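Local coordinates for putative epoxide hydrolase protein (Klebsiella pneumoniae subsp. pneumoniae, PDB 5BOV) that is a putative epoxide hydrolase of the alpha/beta hydrolase fold whose natural substrate is not established, at residues Pro80-Met88 and Asp208-Trp219. Residues are numbered along the deposited sequence; the frame is centred on the assembly and turned at random.
Sequences PRNGQPSAM and DHVAITISNYRW
Ser215 turns OG anti to its own backbone N (chi1 175°), which aims the hydroxyl at Gly83, while Trp219, with a similar first torsion (chi1 -173°), lays its indole against Gln84 and Pro85. In this alpha/beta hydrolase fold the contact ties helix 209-220, part of the helical, cap-like insertion between strands 127-133 and 247-252, to the core loop that leads from strand 59-74 into helix 85-98. Gly83 N donates to Ser215 OG at 2.8 Å in a nearly straight bond. The same OG is hydrogen-bonded to Glu224. The backbones are close here: CA of Gly83 lies 4.0 Å from CA of Asn216, and Asn216 CA makes a CA-H...O contact of 3.5 Å with Gly83 O. Water 1 lies within hydrogen-bonding distance of both Gly83 O and Asn216 O.

Both CH-pi contacts use one face of the Trp219 indole. Gln84 CB sits 3.6 Å from the centroid of its five-membered ring, and Pro85 CD 3.4 Å from that of its six-membered ring. Gln84 is the N-cap of helix 85-98. Its backbone N donates to Asn82 OD1 in an Asx turn, and its OE1 accepts from Asn82 ND2 at 2.7 Å, in the plane of both amides.

Beyond this, Ile212 CD1 packs on the Arg81-Asn82 peptide, and its CG2 meets the selenomethionine methyl CE of Met88. Asn216 OD1 bonds to Arg114. Just before helix 209-220, Asp208 forms a salt bridge with Arg81, whose NH1 is hydrogen-bonded to Thr79 O. Arg81 NE reaches Asp208 OD1 at 3.0 Å; the oxygen lies near the guanidinium plane, but the nitrogen approaches from above the carboxylate, 59° out of its plane.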
ATOM      1  N   PRO A  80      14.721  14.103   2.295  1.00 17.47           N
ATOM      2  CA  PRO A  80      14.648  13.111   3.309  1.00 17.18           C
ATOM      3  C   PRO A  80      13.940  11.840   2.794  1.00 15.53           C
ATOM      4  O   PRO A  80      12.932  11.910   2.107  1.00 14.35           O
ATOM      5  CB  PRO A  80      13.793  13.778   4.411  1.00 17.84           C
ATOM      6  CG  PRO A  80      14.081  15.234   4.297  1.00 18.52           C
ATOM      7  CD  PRO A  80      14.212  15.404   2.765  1.00 18.70           C
ATOM      8  N   ARG A  81      14.535  10.708   3.142  1.00 15.24           N
ATOM      9  CA  ARG A  81      13.953   9.374   2.817  1.00 14.70           C
ATOM     10  C   ARG A  81      12.859   9.078   3.875  1.00 14.53           C
ATOM     11  O   ARG A  81      13.030   8.340   4.838  1.00 15.45           O
ATOM     12  CB  ARG A  81      15.002   8.295   2.745  1.00 14.95           C
ATOM     13  CG  ARG A  81      15.621   8.155   1.356  1.00 15.26           C
ATOM     14  CD  ARG A  81      16.197   9.451   0.810  1.00 16.06           C
ATOM     15  NE  ARG A  81      16.872   9.143  -0.428  1.00 15.64           N
ATOM     16  CZ  ARG A  81      17.207  10.021  -1.355  1.00 16.30           C
ATOM     17  NH1 ARG A  81      16.958  11.291  -1.193  1.00 16.66           N
ATOM     18  NH2 ARG A  81      17.860   9.615  -2.484  1.00 16.81           N
ATOM     19  N   ASN A  82      11.736   9.764   3.685  1.00 14.11           N
ATOM     20  CA  ASN A  82      10.677   9.875   4.692  1.00 14.18           C
ATOM     21  C   ASN A  82       9.552   8.904   4.369  1.00 13.60           C
ATOM     22  O   ASN A  82       8.932   8.999   3.290  1.00 13.49           O
ATOM     23  CB  ASN A  82      10.210  11.333   4.697  1.00 14.53           C
ATOM     24  CG  ASN A  82       9.048  11.609   5.660  1.00 14.89           C
ATOM     25  OD1 ASN A  82       8.675  10.786   6.495  1.00 13.74           O
ATOM     26  ND2 ASN A  82       8.485  12.774   5.516  1.00 15.55           N
ATOM     27  N   GLY A  83       9.277   7.998   5.335  1.00 12.94           N
ATOM     28  CA  GLY A  83       8.148   7.064   5.243  1.00 12.36           C
ATOM     29  C   GLY A  83       6.874   7.439   5.984  1.00 11.71           C
ATOM     30  O   GLY A  83       5.972   6.591   6.148  1.00 10.99           O
ATOM     31  N   GLN A  84       6.660   8.719   6.285  1.00 11.48           N
ATOM     32  CA  GLN A  84       5.410   9.052   6.999  1.00 11.98           C
ATOM     33  C   GLN A  84       4.198   8.916   6.062  1.00 11.38           C
ATOM     34  O   GLN A  84       4.337   9.038   4.812  1.00 11.45           O
ATOM     35  CB  GLN A  84       5.449  10.484   7.528  1.00 12.88           C
ATOM     36  CG  GLN A  84       5.301  11.595   6.535  1.00 13.40           C
ATOM     37  CD  GLN A  84       5.413  12.951   7.204  1.00 14.58           C
ATOM     38  OE1 GLN A  84       6.469  13.634   7.146  1.00 14.49           O
ATOM     39  NE2 GLN A  84       4.316  13.376   7.847  1.00 14.62           N
ATOM     40  N   PRO A  85       3.030   8.660   6.601  1.00 11.41           N
ATOM     41  CA  PRO A  85       1.925   8.232   5.744  1.00 11.45           C
ATOM     42  C   PRO A  85       1.512   9.238   4.697  1.00 11.30           C
ATOM     43  O   PRO A  85       1.261   8.859   3.512  1.00 11.04           O
ATOM     44  CB  PRO A  85       0.779   7.944   6.737  1.00 11.23           C
ATOM     45  CG  PRO A  85       1.481   7.577   8.027  1.00 12.03           C
ATOM     46  CD  PRO A  85       2.683   8.487   8.025  1.00 11.76           C
ATOM     47  N   SER A  86       1.399  10.527   5.041  1.00 11.37           N
ATOM     48  CA  SER A  86       0.892  11.455   4.083  1.00 11.40           C
ATOM     49  C   SER A  86       1.867  11.731   2.927  1.00 11.22           C
ATOM     50  O   SER A  86       1.457  12.216   1.862  1.00 11.27           O
ATOM     51  CB  SER A  86       0.434  12.770   4.723  1.00 12.01           C
ATOM     52  OG  SER A  86       1.550  13.409   5.377  1.00 12.76           O
ATOM     53  N   ALA A  87       3.151  11.421   3.114  1.00 10.83           N
ATOM     54  CA  ALA A  87       4.143  11.610   2.051  1.00 10.83           C
ATOM     55  C   ALA A  87       3.824  10.685   0.881  1.00 10.72           C
ATOM     56  O   ALA A  87       3.874  11.107  -0.281  1.00 10.63           O
ATOM     57  CB  ALA A  87       5.557  11.414   2.575  1.00 11.19           C
HETATM   58  N   MSE A  88       3.437   9.441   1.163  1.00  9.92           N
HETATM   59  CA  MSE A  88       3.089   8.515   0.125  1.00 10.32           C
HETATM   60  C   MSE A  88       1.795   8.896  -0.544  1.00 10.14           C
HETATM   61  O   MSE A  88       1.679   8.742  -1.766  1.00 10.32           O
HETATM   62  CB  MSE A  88       3.013   7.082   0.661  1.00 10.16           C
HETATM   63  CG  MSE A  88       4.391   6.707   1.240  1.00 11.54           C
HETATM   64 SE   MSE A  88       4.336   4.848   1.826  0.75 13.19          SE
HETATM   65  CE  MSE A  88       5.848   4.962   3.105  1.00 11.64           C
ATOM     66  N   ASP A 208      16.965   3.148  -1.347  1.00 13.77           N
ATOM     67  CA  ASP A 208      16.220   3.816  -0.312  1.00 13.84           C
ATOM     68  C   ASP A 208      15.310   2.868   0.500  1.00 12.74           C
ATOM     69  O   ASP A 208      14.650   3.336   1.434  1.00 12.35           O
ATOM     70  CB  ASP A 208      15.274   4.841  -0.951  1.00 14.45           C
ATOM     71  CG  ASP A 208      15.997   5.880  -1.840  1.00 16.34           C
ATOM     72  OD1 ASP A 208      17.060   6.347  -1.364  1.00 17.50           O
ATOM     73  OD2 ASP A 208      15.453   6.181  -2.941  1.00 19.10           O
ATOM     74  N   HIS A 209      15.237   1.575   0.142  1.00 11.53           N
ATOM     75  CA  HIS A 209      14.228   0.739   0.736  1.00 10.81           C
ATOM     76  C   HIS A 209      14.352   0.633   2.272  1.00 10.81           C
ATOM     77  O   HIS A 209      13.366   0.693   2.989  1.00 10.30           O
ATOM     78  CB  HIS A 209      14.281  -0.671   0.136  1.00 10.77           C
ATOM     79  CG  HIS A 209      13.236  -1.574   0.736  1.00 10.20           C
ATOM     80  ND1 HIS A 209      11.898  -1.363   0.530  1.00  9.66           N
ATOM     81  CD2 HIS A 209      13.345  -2.568   1.633  1.00 10.12           C
ATOM     82  CE1 HIS A 209      11.218  -2.231   1.257  1.00  9.85           C
ATOM     83  NE2 HIS A 209      12.092  -2.958   1.942  1.00 10.24           N
ATOM     84  N   VAL A 210      15.571   0.449   2.732  1.00 10.54           N
ATOM     85  CA  VAL A 210      15.769   0.325   4.182  1.00 10.75           C
ATOM     86  C   VAL A 210      15.373   1.594   4.838  1.00 10.49           C
ATOM     87  O   VAL A 210      14.651   1.558   5.875  1.00 10.02           O
ATOM     88  CB  VAL A 210      17.211  -0.102   4.531  1.00 11.51           C
ATOM     89  CG1 VAL A 210      17.487  -0.015   6.029  1.00 11.67           C
ATOM     90  CG2 VAL A 210      17.449  -1.516   4.035  1.00 12.12           C
ATOM     91  N   ALA A 211      15.891   2.731   4.323  1.00 10.90           N
ATOM     92  CA  ALA A 211      15.637   3.989   4.973  1.00 10.92           C
ATOM     93  C   ALA A 211      14.125   4.243   5.060  1.00 10.51           C
ATOM     94  O   ALA A 211      13.611   4.705   6.086  1.00 10.80           O
ATOM     95  CB  ALA A 211      16.330   5.126   4.260  1.00 11.83           C
ATOM     96  N   ILE A 212      13.395   3.971   3.973  1.00  9.99           N
ATOM     97  CA  ILE A 212      11.939   4.212   3.938  1.00  9.88           C
ATOM     98  C   ILE A 212      11.235   3.285   4.921  1.00  9.80           C
ATOM     99  O   ILE A 212      10.288   3.719   5.639  1.00  9.46           O
ATOM    100  CB  ILE A 212      11.369   4.061   2.516  1.00 10.33           C
ATOM    101  CG1 ILE A 212      11.933   5.146   1.613  1.00 10.56           C
ATOM    102  CG2 ILE A 212       9.839   4.119   2.514  1.00 10.27           C
ATOM    103  CD1 ILE A 212      11.601   6.565   1.998  1.00 11.21           C
ATOM    104  N   THR A 213      11.642   2.017   4.959  1.00  9.68           N
ATOM    105  CA  THR A 213      11.049   1.064   5.860  1.00  9.66           C
ATOM    106  C   THR A 213      11.227   1.536   7.318  1.00 10.36           C
ATOM    107  O   THR A 213      10.259   1.574   8.120  1.00  9.83           O
ATOM    108  CB  THR A 213      11.685  -0.296   5.696  1.00  9.84           C
ATOM    109  OG1 THR A 213      11.392  -0.797   4.380  1.00  9.69           O
ATOM    110  CG2 THR A 213      11.152  -1.328   6.705  1.00  9.84           C
ATOM    111  N   ILE A 214      12.461   1.842   7.690  1.00 11.50           N
ATOM    112  CA  ILE A 214      12.742   2.217   9.100  1.00 12.25           C
ATOM    113  C   ILE A 214      11.994   3.507   9.456  1.00 12.10           C
ATOM    114  O   ILE A 214      11.420   3.635  10.561  1.00 12.00           O
ATOM    115  CB  ILE A 214      14.259   2.388   9.292  1.00 13.92           C
ATOM    116  CG1 ILE A 214      14.987   1.081   9.061  1.00 15.05           C
ATOM    117  CG2 ILE A 214      14.619   2.976  10.650  1.00 15.66           C
ATOM    118  CD1 ILE A 214      14.505  -0.125   9.762  1.00 15.31           C
ATOM    119  N   SER A 215      12.020   4.466   8.536  1.00 12.11           N
ATOM    120  CA  SER A 215      11.297   5.705   8.724  1.00 12.12           C
ATOM    121  C   SER A 215       9.784   5.450   8.917  1.00 11.57           C
ATOM    122  O   SER A 215       9.146   6.043   9.803  1.00 11.87           O
ATOM    123  CB  SER A 215      11.508   6.682   7.582  1.00 12.30           C
ATOM    124  OG  SER A 215      10.710   7.859   7.723  1.00 12.38           O
ATOM    125  N   ASN A 216       9.183   4.659   8.037  1.00 11.10           N
ATOM    126  CA  ASN A 216       7.759   4.321   8.165  1.00 10.94           C
ATOM    127  C   ASN A 216       7.401   3.846   9.578  1.00 10.88           C
ATOM    128  O   ASN A 216       6.442   4.367  10.173  1.00 10.74           O
ATOM    129  CB  ASN A 216       7.352   3.276   7.107  1.00 10.77           C
ATOM    130  CG  ASN A 216       5.917   2.850   7.243  1.00 10.73           C
ATOM    131  OD1 ASN A 216       5.022   3.407   6.611  1.00 11.36           O
ATOM    132  ND2 ASN A 216       5.674   1.821   8.051  1.00 10.54           N
ATOM    133  N   TYR A 217       8.180   2.875  10.088  1.00 10.94           N
ATOM    134  CA  TYR A 217       7.879   2.268  11.385  1.00 11.39           C
ATOM    135  C   TYR A 217       8.301   3.151  12.597  1.00 12.41           C
ATOM    136  O   TYR A 217       7.549   3.224  13.579  1.00 12.18           O
ATOM    137  CB  TYR A 217       8.385   0.823  11.458  1.00 11.51           C
ATOM    138  CG  TYR A 217       7.592  -0.020  10.541  1.00 11.27           C
ATOM    139  CD1 TYR A 217       6.241  -0.295  10.784  1.00 10.99           C
ATOM    140  CD2 TYR A 217       8.098  -0.446   9.322  1.00 11.51           C
ATOM    141  CE1 TYR A 217       5.450  -0.994   9.858  1.00 11.53           C
ATOM    142  CE2 TYR A 217       7.320  -1.194   8.452  1.00 11.39           C
ATOM    143  CZ  TYR A 217       5.999  -1.439   8.718  1.00 11.05           C
ATOM    144  OH  TYR A 217       5.220  -2.090   7.767  1.00 11.33           O
ATOM    145  N   ARG A 218       9.365   3.939  12.434  1.00 12.74           N
ATOM    146  CA  ARG A 218       9.700   4.888  13.476  1.00 13.79           C
ATOM    147  C   ARG A 218       8.654   5.993  13.539  1.00 13.56           C
ATOM    148  O   ARG A 218       8.232   6.405  14.656  1.00 13.64           O
ATOM    149  CB  ARG A 218      11.098   5.427  13.326  1.00 14.56           C
ATOM    150  CG  ARG A 218      12.114   4.360  13.654  1.00 16.03           C
ATOM    151  CD  ARG A 218      13.528   4.863  13.451  1.00 19.14           C
ATOM    152  NE  ARG A 218      14.424   3.700  13.659  1.00 21.45           N
ATOM    153  CZ  ARG A 218      15.734   3.756  13.612  1.00 22.75           C
ATOM    154  NH1 ARG A 218      16.328   4.930  13.354  1.00 23.01           N
ATOM    155  NH2 ARG A 218      16.460   2.631  13.762  1.00 23.91           N
ATOM    156  N   TRP A 219       8.187   6.496  12.397  1.00 12.96           N
ATOM    157  CA  TRP A 219       7.147   7.507  12.454  1.00 13.13           C
ATOM    158  C   TRP A 219       5.894   6.984  13.142  1.00 13.66           C
ATOM    159  O   TRP A 219       5.319   7.646  13.972  1.00 12.76           O
ATOM    160  CB  TRP A 219       6.787   8.061  11.041  1.00 13.09           C
ATOM    161  CG  TRP A 219       5.822   9.249  11.089  1.00 13.21           C
ATOM    162  CD1 TRP A 219       6.154  10.561  11.009  1.00 14.06           C
ATOM    163  CD2 TRP A 219       4.403   9.209  11.184  1.00 13.55           C
ATOM    164  NE1 TRP A 219       5.056  11.339  11.106  1.00 13.90           N
ATOM    165  CE2 TRP A 219       3.955  10.530  11.199  1.00 14.00           C
ATOM    166  CE3 TRP A 219       3.478   8.193  11.313  1.00 12.99           C
ATOM    167  CZ2 TRP A 219       2.641  10.857  11.265  1.00 14.51           C
ATOM    168  CZ3 TRP A 219       2.165   8.510  11.367  1.00 13.70           C
ATOM    169  CH2 TRP A 219       1.741   9.828  11.351  1.00 14.30           C
TER
HETATM  170  O   HOH W   1       4.532   5.812   8.738  1.00 12.54           O